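Local coordinates for formimidoylglutamase (Bacillus subtilis, PDB 3M1R), which hydrolyses N-formimidoyl-L-glutamate to L-glutamate and formamide in histidine degradation, using a pair of manganese ions per subunit, at residues 150-155 with 242-247; 43-48 with 123-128; 57-62 with 292-297; 154-159 with 189-194. All coordinates share one frame; numbering follows the deposited sequence.

Contact 1: residues 150-155 with 242-247. With CA (calcium ion), chain B; CA (calcium ion), chain C.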
# COMPACT_ATOMS: atom_id res chain seq x y z
N ILE D 150 7.28 11.15 -34.57
CA ILE D 150 8.26 11.32 -33.51
C ILE D 150 7.83 10.43 -32.34
O ILE D 150 6.82 10.71 -31.67
CB ILE D 150 8.39 12.78 -33.09
CG1 ILE D 150 8.96 13.59 -34.26
CG2 ILE D 150 9.28 12.91 -31.86
CD1 ILE D 150 8.85 15.07 -34.07
N GLN D 151 8.59 9.36 -32.13
CA GLN D 151 8.30 8.34 -31.12
C GLN D 151 9.23 8.51 -29.92
O GLN D 151 10.44 8.27 -30.03
CB GLN D 151 8.47 6.95 -31.76
CG GLN D 151 8.40 5.74 -30.80
CD GLN D 151 8.81 4.42 -31.48
OE1 GLN D 151 9.16 4.39 -32.67
NE2 GLN D 151 8.80 3.34 -30.72
N PHE D 152 8.69 8.98 -28.79
CA PHE D 152 9.46 9.01 -27.55
C PHE D 152 9.36 7.63 -26.91
O PHE D 152 8.26 7.16 -26.58
CB PHE D 152 8.92 10.08 -26.60
CG PHE D 152 9.26 11.49 -27.01
CD1 PHE D 152 10.45 12.07 -26.62
CD2 PHE D 152 8.38 12.22 -27.79
CE1 PHE D 152 10.75 13.36 -27.00
CE2 PHE D 152 8.69 13.51 -28.18
CZ PHE D 152 9.86 14.08 -27.78
N ASP D 153 10.49 6.96 -26.76
CA ASP D 153 10.49 5.57 -26.34
C ASP D 153 11.85 5.06 -25.89
O ASP D 153 12.88 5.40 -26.49
CB ASP D 153 9.96 4.68 -27.49
CG ASP D 153 9.15 3.52 -26.98
OD1 ASP D 153 9.61 2.93 -26.00
OD2 ASP D 153 8.07 3.22 -27.53
N ALA D 154 11.85 4.25 -24.83
CA ALA D 154 13.04 3.48 -24.48
C ALA D 154 13.22 2.32 -25.46
O ALA D 154 14.32 1.78 -25.56
CB ALA D 154 12.94 2.91 -23.02
N HIS D 155 12.15 1.91 -26.14
CA HIS D 155 12.17 0.69 -26.96
C HIS D 155 11.80 0.94 -28.41
O HIS D 155 11.00 1.83 -28.70
CB HIS D 155 11.17 -0.34 -26.43
CG HIS D 155 11.15 -0.45 -24.94
ND1 HIS D 155 10.43 0.43 -24.15
CD2 HIS D 155 11.76 -1.31 -24.10
CE1 HIS D 155 10.58 0.09 -22.88
NE2 HIS D 155 11.39 -0.95 -22.82
N ILE D 242 3.04 12.99 -33.00
CA ILE D 242 3.86 12.85 -31.82
C ILE D 242 3.34 11.68 -30.99
O ILE D 242 2.21 11.72 -30.51
CB ILE D 242 3.81 14.11 -30.95
CG1 ILE D 242 4.29 15.34 -31.72
CG2 ILE D 242 4.64 13.93 -29.68
CD1 ILE D 242 4.15 16.60 -30.89
N SER D 243 4.16 10.65 -30.83
CA SER D 243 3.80 9.52 -29.98
C SER D 243 4.65 9.49 -28.73
O SER D 243 5.85 9.22 -28.78
CB SER D 243 3.93 8.19 -30.73
OG SER D 243 3.42 7.12 -29.95
N VAL D 244 4.02 9.75 -27.59
CA VAL D 244 4.75 9.72 -26.34
C VAL D 244 4.48 8.44 -25.56
O VAL D 244 3.37 8.23 -25.06
CB VAL D 244 4.41 10.91 -25.44
CG1 VAL D 244 5.24 10.80 -24.16
CG2 VAL D 244 4.70 12.20 -26.18
N ASP D 245 5.49 7.59 -25.47
CA ASP D 245 5.43 6.41 -24.64
C ASP D 245 6.10 6.81 -23.34
O ASP D 245 7.28 7.14 -23.31
CB ASP D 245 6.18 5.26 -25.31
CG ASP D 245 6.20 3.99 -24.47
OD1 ASP D 245 6.10 4.03 -23.23
OD2 ASP D 245 6.31 2.92 -25.08
N MSE D 246 5.32 6.83 -22.27
CA MSE D 246 5.79 7.43 -21.03
C MSE D 246 6.96 6.68 -20.43
O MSE D 246 7.68 7.22 -19.59
CB MSE D 246 4.64 7.57 -20.01
CG MSE D 246 3.58 8.62 -20.43
SE MSE D 246 4.23 10.48 -20.53
CE MSE D 246 4.37 10.80 -18.60
N ASP D 247 7.20 5.45 -20.88
CA ASP D 247 8.31 4.70 -20.29
C ASP D 247 9.67 5.16 -20.81
O ASP D 247 10.70 4.68 -20.36
CB ASP D 247 8.12 3.17 -20.38
CG ASP D 247 8.21 2.65 -21.79
OD1 ASP D 247 8.88 3.29 -22.65
OD2 ASP D 247 7.60 1.58 -22.04
CA CA B . 8.44 1.69 -24.36
CA CA C . 7.23 0.96 -26.39
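D153 and D245 bridge two calcium ions from neighbouring strand ends, and D247 and H155 complete the grip on one of them. D245 does it with a single oxygen: D245 OD2 binds the chain B calcium at 2.6 Å and the chain C calcium at 2.5 Å. D153 gives one oxygen to each ion, OD1 to chain B and OD2 to chain C. D247 clasps the chain B calcium with both OD1 and OD2, and H155 binds it through ND1 at 2.4 Å. N130 and D157 complete the protein ligands of the chain C calcium. The calcium ions mark the two-metal site of the arginase family, where the enzyme uses manganese. Two hydrogen bonds steady D153. The backbone N of H155 reaches D153 OD1 at 2.7 Å, closing an Asx turn. From the second shell, Q151 NE2 reaches D153 OD2 from above the carboxylate plane; OE1 of Q151 is held by Q188.

Behind the metals the strands run parallel, their axes 9° apart. S243 N to I150 O, F152 N to S243 O and D245 N to F152 O join them. On the face carrying I150 and V244, F152 CD2 rests on V244 CG2 at 4.0 Å, while I242 CG2 sits at the ring edge. Helix 267-278 packs on this face through L270 and I277. Strands 186-191 and 283-289 flank the pair in the sheet.

Contact 2: residues 43-48 with 123-128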
# COMPACT_ATOMS: atom_id res chain seq x y z
N ILE D 43 -9.50 12.44 -26.90
CA ILE D 43 -10.15 11.16 -27.13
C ILE D 43 -9.42 10.04 -26.37
O ILE D 43 -8.20 9.95 -26.39
CB ILE D 43 -10.27 10.83 -28.65
CG1 ILE D 43 -11.20 9.64 -28.88
CG2 ILE D 43 -8.91 10.55 -29.26
CD1 ILE D 43 -11.45 9.38 -30.34
N GLY D 44 -10.19 9.20 -25.67
CA GLY D 44 -9.63 8.09 -24.90
C GLY D 44 -9.63 6.78 -25.66
O GLY D 44 -10.55 6.50 -26.46
N VAL D 45 -8.60 5.97 -25.44
CA VAL D 45 -8.47 4.65 -26.06
C VAL D 45 -8.02 3.66 -24.98
O VAL D 45 -6.83 3.37 -24.86
CB VAL D 45 -7.44 4.64 -27.20
CG1 VAL D 45 -7.37 3.25 -27.88
CG2 VAL D 45 -7.73 5.73 -28.21
N PRO D 46 -8.96 3.17 -24.17
CA PRO D 46 -8.67 2.35 -22.99
C PRO D 46 -8.38 0.88 -23.33
O PRO D 46 -9.06 0.00 -22.80
CB PRO D 46 -9.97 2.43 -22.18
CG PRO D 46 -11.00 3.10 -23.08
CD PRO D 46 -10.41 3.28 -24.42
N LEU D 47 -7.39 0.62 -24.18
CA LEU D 47 -6.99 -0.74 -24.52
C LEU D 47 -5.71 -1.11 -23.77
O LEU D 47 -4.71 -0.40 -23.84
CB LEU D 47 -6.77 -0.88 -26.03
CG LEU D 47 -6.31 -2.23 -26.61
CD1 LEU D 47 -7.44 -3.24 -26.62
CD2 LEU D 47 -5.80 -2.05 -28.01
N SER D 48 -5.74 -2.23 -23.06
CA SER D 48 -4.54 -2.69 -22.38
C SER D 48 -4.41 -4.20 -22.36
O SER D 48 -3.45 -4.73 -21.79
CB SER D 48 -4.48 -2.12 -20.95
OG SER D 48 -5.63 -2.49 -20.20
N PRO D 123 -6.01 15.43 -32.88
CA PRO D 123 -6.23 14.50 -31.77
C PRO D 123 -5.26 14.64 -30.59
O PRO D 123 -4.05 14.75 -30.77
CB PRO D 123 -6.06 13.13 -32.43
CG PRO D 123 -6.45 13.36 -33.86
CD PRO D 123 -5.94 14.75 -34.18
N LEU D 124 -5.82 14.65 -29.38
CA LEU D 124 -5.06 14.46 -28.16
C LEU D 124 -5.49 13.10 -27.66
O LEU D 124 -6.53 12.98 -27.01
CB LEU D 124 -5.36 15.54 -27.11
CG LEU D 124 -4.58 16.86 -27.25
CD1 LEU D 124 -4.61 17.37 -28.67
CD2 LEU D 124 -5.09 17.92 -26.30
N ILE D 125 -4.72 12.07 -28.01
CA ILE D 125 -5.10 10.70 -27.71
C ILE D 125 -4.56 10.20 -26.37
O ILE D 125 -3.35 10.20 -26.11
CB ILE D 125 -4.64 9.73 -28.83
CG1 ILE D 125 -4.94 10.33 -30.20
CG2 ILE D 125 -5.30 8.36 -28.65
CD1 ILE D 125 -4.30 9.58 -31.37
N LEU D 126 -5.48 9.76 -25.52
CA LEU D 126 -5.10 9.14 -24.24
C LEU D 126 -5.16 7.61 -24.31
O LEU D 126 -6.24 7.02 -24.33
CB LEU D 126 -6.01 9.65 -23.12
CG LEU D 126 -5.75 11.05 -22.49
CD1 LEU D 126 -5.00 11.98 -23.42
CD2 LEU D 126 -7.04 11.70 -21.98
N GLY D 127 -4.00 6.95 -24.35
CA GLY D 127 -3.96 5.50 -24.22
C GLY D 127 -4.26 5.09 -22.79
O GLY D 127 -4.35 5.94 -21.91
N GLY D 128 -4.41 3.79 -22.55
CA GLY D 128 -4.18 2.77 -23.56
C GLY D 128 -2.72 2.35 -23.63
O GLY D 128 -1.84 3.11 -23.25
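Strands 43-45 and 123-127 run parallel as neighbours; their axes come within 4.7 Å and are turned by 29°. Three backbone bonds join them: I43 N to L124 O, L126 N to I43 O, and V45 N to L126 O. The middle one is nearly straight, with an angle of 173° at the hydrogen.

The side chains of I43, V45 and I125 stand on one face, side by side and pointing the same way. I125, on the facing strand, touches both and uses a different branch for each. I125 CG1 meets I43 CG2 at 4.1 Å. I125 CG2 meets V45 CG2 more closely, at 3.6 Å. The torsions sort these branches: CG1 of I125 lies beside the backbone N (chi1 -44°), and CG2 lies anti to it. Helix 100-117 packs over this face, with I107 on V45 and M111 on I125. L126 points to the other face, where P61, I64 and R65 of helix 60-69 meet it. This is the helix-sheet-helix layering of the arginase fold.

Beyond the strands, G128 follows a cis peptide bond and has positive phi. G128 CA lies 3.0 Å from V45 O and 3.2 Å from L47 O. A CB on G128 would clash with V45 O, and the positive phi also favours glycine. The side-chain contact is wholly apolar, and direction comes from the backbone bonds. The close approach of G128 to V45 O probably needs a residue without a side chain, just ahead of the metal ligand N130.

Contact 3: residues 57-62 with 292-297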
# COMPACT_ATOMS: atom_id res chain seq x y z
N ALA D 57 -3.43 -0.16 -18.10
CA ALA D 57 -3.43 1.05 -18.95
C ALA D 57 -4.82 1.42 -19.44
O ALA D 57 -5.06 2.55 -19.84
CB ALA D 57 -2.49 0.88 -20.14
N SER D 58 -5.75 0.47 -19.42
CA SER D 58 -7.12 0.82 -19.79
C SER D 58 -7.71 1.87 -18.82
O SER D 58 -8.71 2.49 -19.12
CB SER D 58 -8.00 -0.44 -19.87
OG SER D 58 -7.97 -1.10 -18.62
N PHE D 59 -7.10 2.06 -17.65
CA PHE D 59 -7.62 3.05 -16.68
C PHE D 59 -6.99 4.44 -16.84
O PHE D 59 -7.46 5.42 -16.25
CB PHE D 59 -7.38 2.58 -15.25
CG PHE D 59 -8.20 1.41 -14.85
CD1 PHE D 59 -7.64 0.15 -14.79
CD2 PHE D 59 -9.54 1.55 -14.55
CE1 PHE D 59 -8.40 -0.95 -14.43
CE2 PHE D 59 -10.31 0.46 -14.19
CZ PHE D 59 -9.73 -0.79 -14.13
N ALA D 60 -5.91 4.51 -17.61
CA ALA D 60 -5.15 5.75 -17.78
C ALA D 60 -5.97 6.91 -18.35
O ALA D 60 -5.80 8.05 -17.93
CB ALA D 60 -3.92 5.50 -18.64
N PRO D 61 -6.84 6.64 -19.34
CA PRO D 61 -7.55 7.82 -19.86
C PRO D 61 -8.38 8.50 -18.76
O PRO D 61 -8.41 9.73 -18.69
CB PRO D 61 -8.45 7.24 -20.97
CG PRO D 61 -7.73 6.01 -21.42
CD PRO D 61 -7.07 5.44 -20.16
N GLY D 62 -9.00 7.71 -17.89
CA GLY D 62 -9.72 8.26 -16.76
C GLY D 62 -8.83 9.06 -15.81
O GLY D 62 -9.20 10.16 -15.39
N ASP D 292 0.28 3.36 -16.47
CA ASP D 292 -0.50 2.36 -15.75
C ASP D 292 -0.80 2.82 -14.31
O ASP D 292 0.01 2.68 -13.40
CB ASP D 292 0.22 1.00 -15.77
CG ASP D 292 -0.65 -0.15 -15.20
OD1 ASP D 292 -1.67 0.13 -14.53
OD2 ASP D 292 -0.29 -1.33 -15.42
N PRO D 293 -1.99 3.38 -14.12
CA PRO D 293 -2.40 3.88 -12.81
C PRO D 293 -2.30 2.84 -11.70
O PRO D 293 -2.07 3.24 -10.56
CB PRO D 293 -3.87 4.24 -13.02
CG PRO D 293 -4.02 4.39 -14.49
CD PRO D 293 -3.06 3.48 -15.12
N THR D 294 -2.51 1.55 -11.98
CA THR D 294 -2.47 0.51 -10.93
C THR D 294 -1.04 0.25 -10.47
O THR D 294 -0.81 -0.39 -9.46
CB THR D 294 -3.08 -0.84 -11.38
OG1 THR D 294 -2.26 -1.42 -12.42
CG2 THR D 294 -4.46 -0.63 -11.91
N LEU D 295 -0.07 0.74 -11.23
CA LEU D 295 1.32 0.54 -10.87
C LEU D 295 1.92 1.84 -10.30
O LEU D 295 3.08 1.86 -9.88
CB LEU D 295 2.12 0.13 -12.11
CG LEU D 295 2.47 -1.32 -12.45
CD1 LEU D 295 1.76 -2.35 -11.56
CD2 LEU D 295 2.20 -1.55 -13.92
N ASP D 296 1.12 2.92 -10.27
CA ASP D 296 1.67 4.27 -10.03
C ASP D 296 1.82 4.59 -8.54
O ASP D 296 1.15 4.00 -7.69
CB ASP D 296 0.80 5.34 -10.69
CG ASP D 296 1.59 6.61 -11.08
OD1 ASP D 296 2.84 6.64 -10.95
OD2 ASP D 296 0.94 7.58 -11.57
N PHE D 297 2.69 5.53 -8.21
CA PHE D 297 2.64 6.09 -6.87
C PHE D 297 1.74 7.31 -6.89
O PHE D 297 2.00 8.27 -7.61
CB PHE D 297 4.01 6.47 -6.32
CG PHE D 297 3.94 7.00 -4.93
CD1 PHE D 297 3.88 8.37 -4.70
CD2 PHE D 297 3.85 6.14 -3.85
CE1 PHE D 297 3.78 8.87 -3.41
CE2 PHE D 297 3.75 6.63 -2.55
CZ PHE D 297 3.72 8.00 -2.33
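The F59 ring takes T294 CG2 obliquely near F59 CD1, a loose contact at 4.4 Å. The P293 ring makes the closer fit. P293 CG lies 3.6 Å from A60 N and 3.9 Å from F59 CB, so the tip of the proline presses on the backbone joining these two residues. P293 CD meets A60 CB at 4.1 Å. No hydrogen bond crosses between the segments.

The contact packs a loop against the start of a helix. A57 to F59 form a 3-10 turn leading into helix 60-69, and 292-297 links strand 283-289 to helix 300-318. D292 shapes the second loop. D292 OD1 accepts from T294 N at 3.0 Å, an Asx turn, and from T294 OG1 at 2.7 Å. Both donors approach from the same face of the carboxylate, one on the anti side and one on the syn side. OD2 takes the backbone N of G56, just before A57. An alanine in place of D292 would probably leave T294 N and OG1 and the N of G56 without their acceptor, and set the P293 turn free to shift. Farther along the loop, L295 packs on R298 of a neighbouring subunit, and F297 on L295 of another.

Contact 4: residues 154-159 with 189-194. With CA (calcium ion), chain B; CA (calcium ion), chain C.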
# COMPACT_ATOMS: atom_id res chain seq x y z
N ALA D 154 11.85 4.25 -24.83
CA ALA D 154 13.04 3.48 -24.48
C ALA D 154 13.22 2.32 -25.46
O ALA D 154 14.32 1.78 -25.56
CB ALA D 154 12.94 2.91 -23.02
N HIS D 155 12.15 1.91 -26.14
CA HIS D 155 12.17 0.69 -26.96
C HIS D 155 11.80 0.94 -28.41
O HIS D 155 11.00 1.83 -28.70
CB HIS D 155 11.17 -0.34 -26.43
CG HIS D 155 11.15 -0.45 -24.94
ND1 HIS D 155 10.43 0.43 -24.15
CD2 HIS D 155 11.76 -1.31 -24.10
CE1 HIS D 155 10.58 0.09 -22.88
NE2 HIS D 155 11.39 -0.95 -22.82
N HIS D 156 12.35 0.11 -29.30
CA HIS D 156 12.10 0.23 -30.74
C HIS D 156 10.65 -0.06 -31.09
O HIS D 156 10.08 0.59 -31.98
CB HIS D 156 13.02 -0.71 -31.53
CG HIS D 156 14.47 -0.33 -31.48
ND1 HIS D 156 14.95 0.85 -31.98
CD2 HIS D 156 15.54 -0.99 -30.98
CE1 HIS D 156 16.26 0.92 -31.79
NE2 HIS D 156 16.64 -0.20 -31.19
N ASP D 157 10.06 -1.01 -30.38
CA ASP D 157 8.69 -1.46 -30.64
C ASP D 157 8.48 -2.01 -32.03
O ASP D 157 7.47 -1.71 -32.67
CB ASP D 157 7.68 -0.36 -30.41
CG ASP D 157 7.29 -0.22 -28.96
OD1 ASP D 157 7.88 -0.94 -28.12
OD2 ASP D 157 6.39 0.59 -28.67
N VAL D 158 9.43 -2.81 -32.49
CA VAL D 158 9.30 -3.48 -33.77
C VAL D 158 9.25 -5.01 -33.58
O VAL D 158 9.78 -5.76 -34.41
CB VAL D 158 10.47 -3.10 -34.69
CG1 VAL D 158 10.33 -1.63 -35.15
CG2 VAL D 158 11.81 -3.34 -34.00
N ARG D 159 8.61 -5.46 -32.50
CA ARG D 159 8.54 -6.88 -32.17
C ARG D 159 7.85 -7.71 -33.25
O ARG D 159 6.92 -7.23 -33.90
CB ARG D 159 7.82 -7.11 -30.83
CG ARG D 159 8.72 -7.14 -29.61
CD ARG D 159 7.92 -7.44 -28.35
NE ARG D 159 8.73 -7.35 -27.14
CZ ARG D 159 9.24 -8.40 -26.49
NH1 ARG D 159 9.97 -8.21 -25.40
NH2 ARG D 159 9.03 -9.63 -26.93
N LEU D 189 13.22 8.64 -30.18
CA LEU D 189 13.98 9.44 -29.23
C LEU D 189 13.96 8.76 -27.87
O LEU D 189 12.89 8.47 -27.34
CB LEU D 189 13.38 10.86 -29.12
CG LEU D 189 13.37 11.74 -30.38
CD1 LEU D 189 12.45 12.94 -30.20
CD2 LEU D 189 14.78 12.21 -30.74
N GLY D 190 15.15 8.50 -27.33
CA GLY D 190 15.27 7.95 -25.98
C GLY D 190 15.57 6.46 -25.91
O GLY D 190 15.49 5.87 -24.82
N ILE D 191 15.92 5.86 -27.05
CA ILE D 191 16.18 4.40 -27.10
C ILE D 191 17.25 4.08 -26.06
O ILE D 191 18.33 4.66 -26.06
CB ILE D 191 16.62 3.93 -28.50
CG1 ILE D 191 15.50 4.14 -29.53
CG2 ILE D 191 17.05 2.48 -28.46
CD1 ILE D 191 14.19 3.47 -29.15
N ARG D 192 16.96 3.15 -25.16
CA ARG D 192 17.74 3.04 -23.94
C ARG D 192 18.60 1.79 -23.92
O ARG D 192 18.16 0.72 -24.32
CB ARG D 192 16.80 3.09 -22.72
CG ARG D 192 17.51 3.38 -21.40
CD ARG D 192 16.56 3.17 -20.23
NE ARG D 192 15.45 4.13 -20.27
CZ ARG D 192 14.47 4.17 -19.38
NH1 ARG D 192 14.45 3.30 -18.37
NH2 ARG D 192 13.50 5.08 -19.48
N GLU D 193 19.85 1.94 -23.48
CA GLU D 193 20.78 0.83 -23.28
C GLU D 193 20.18 -0.26 -22.38
O GLU D 193 19.72 0.02 -21.28
CB GLU D 193 22.08 1.37 -22.67
CG GLU D 193 23.12 0.32 -22.32
CD GLU D 193 24.00 -0.05 -23.50
OE1 GLU D 193 23.46 -0.17 -24.63
OE2 GLU D 193 25.22 -0.23 -23.31
N PHE D 194 20.18 -1.50 -22.87
CA PHE D 194 19.63 -2.67 -22.17
C PHE D 194 18.11 -2.76 -22.17
O PHE D 194 17.55 -3.60 -21.48
CB PHE D 194 20.17 -2.82 -20.73
CG PHE D 194 21.63 -3.15 -20.67
CD1 PHE D 194 22.52 -2.28 -20.07
CD2 PHE D 194 22.11 -4.31 -21.25
CE1 PHE D 194 23.86 -2.57 -20.03
CE2 PHE D 194 23.46 -4.59 -21.22
CZ PHE D 194 24.34 -3.73 -20.62
CA CA B . 8.44 1.69 -24.36
CA CA C . 7.23 0.96 -26.39
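The loop that carries metal ligands H155 and D157 leans on the end of strand 186-191. A154 and H156 meet I191 and R192 there. R192 N donates to A154 O at 3.0 Å, with an angle of 162° at the hydrogen. N196 ND2 gives that oxygen a second donor. A154 CA also meets G190 O at 3.4 Å in a nearly straight CA-H...O contact. The CB of A154 lies over one face of the R192 guanidinium, 3.9 Å from R192 NE.

I191 touches both the H155 backbone and the H156 ring. Its CG1 lies beside the backbone N (chi1 -64°), and I191 CD1 at its end reaches the carbonyl carbon of H155 at 3.6 Å. I191 CG2 meets CE1 of H156 obliquely at 3.8 Å, and the two side chains cross at about a right angle. H156 ND1 is hydrogen-bonded to Q188 OE1, which should limit rotation of the ring. An alanine at I191 would probably open a gap beside H156 and behind the H155 backbone, with less to hold the metal-binding loop in place.

In the arginase fold this loop follows a central strand and brings its ligands to the metal pair. D157 holds the chain C calcium with both oxygens, OD2 at 2.5 Å. I211 of strand 210-213 touches both I191 and H156. Farther out, E193 forms a salt bridge with K314 of a neighbouring subunit.

How the contacts relate
From the N terminus, strand 39-45 opens contact 2, and helix 60-69 follows with the first half of contact 3. Contact 2 closes at strand 121-127. Contact 3 closes only after strand 283-289, so the two cross along the chain. They also touch: G128 N lies 3.0 Å from A57 O. Contacts 1 and 4 both nest inside the long loop of contact 3. They start from the same part of the chain and share A154 and H155. Contact 4 closes first, at strand 186-191, and contact 1 at strand 239-245. Contacts 1, 2 and 4 reach one parallel sheet, while contact 3 ties loop 292-297 to the start of helix 60-69.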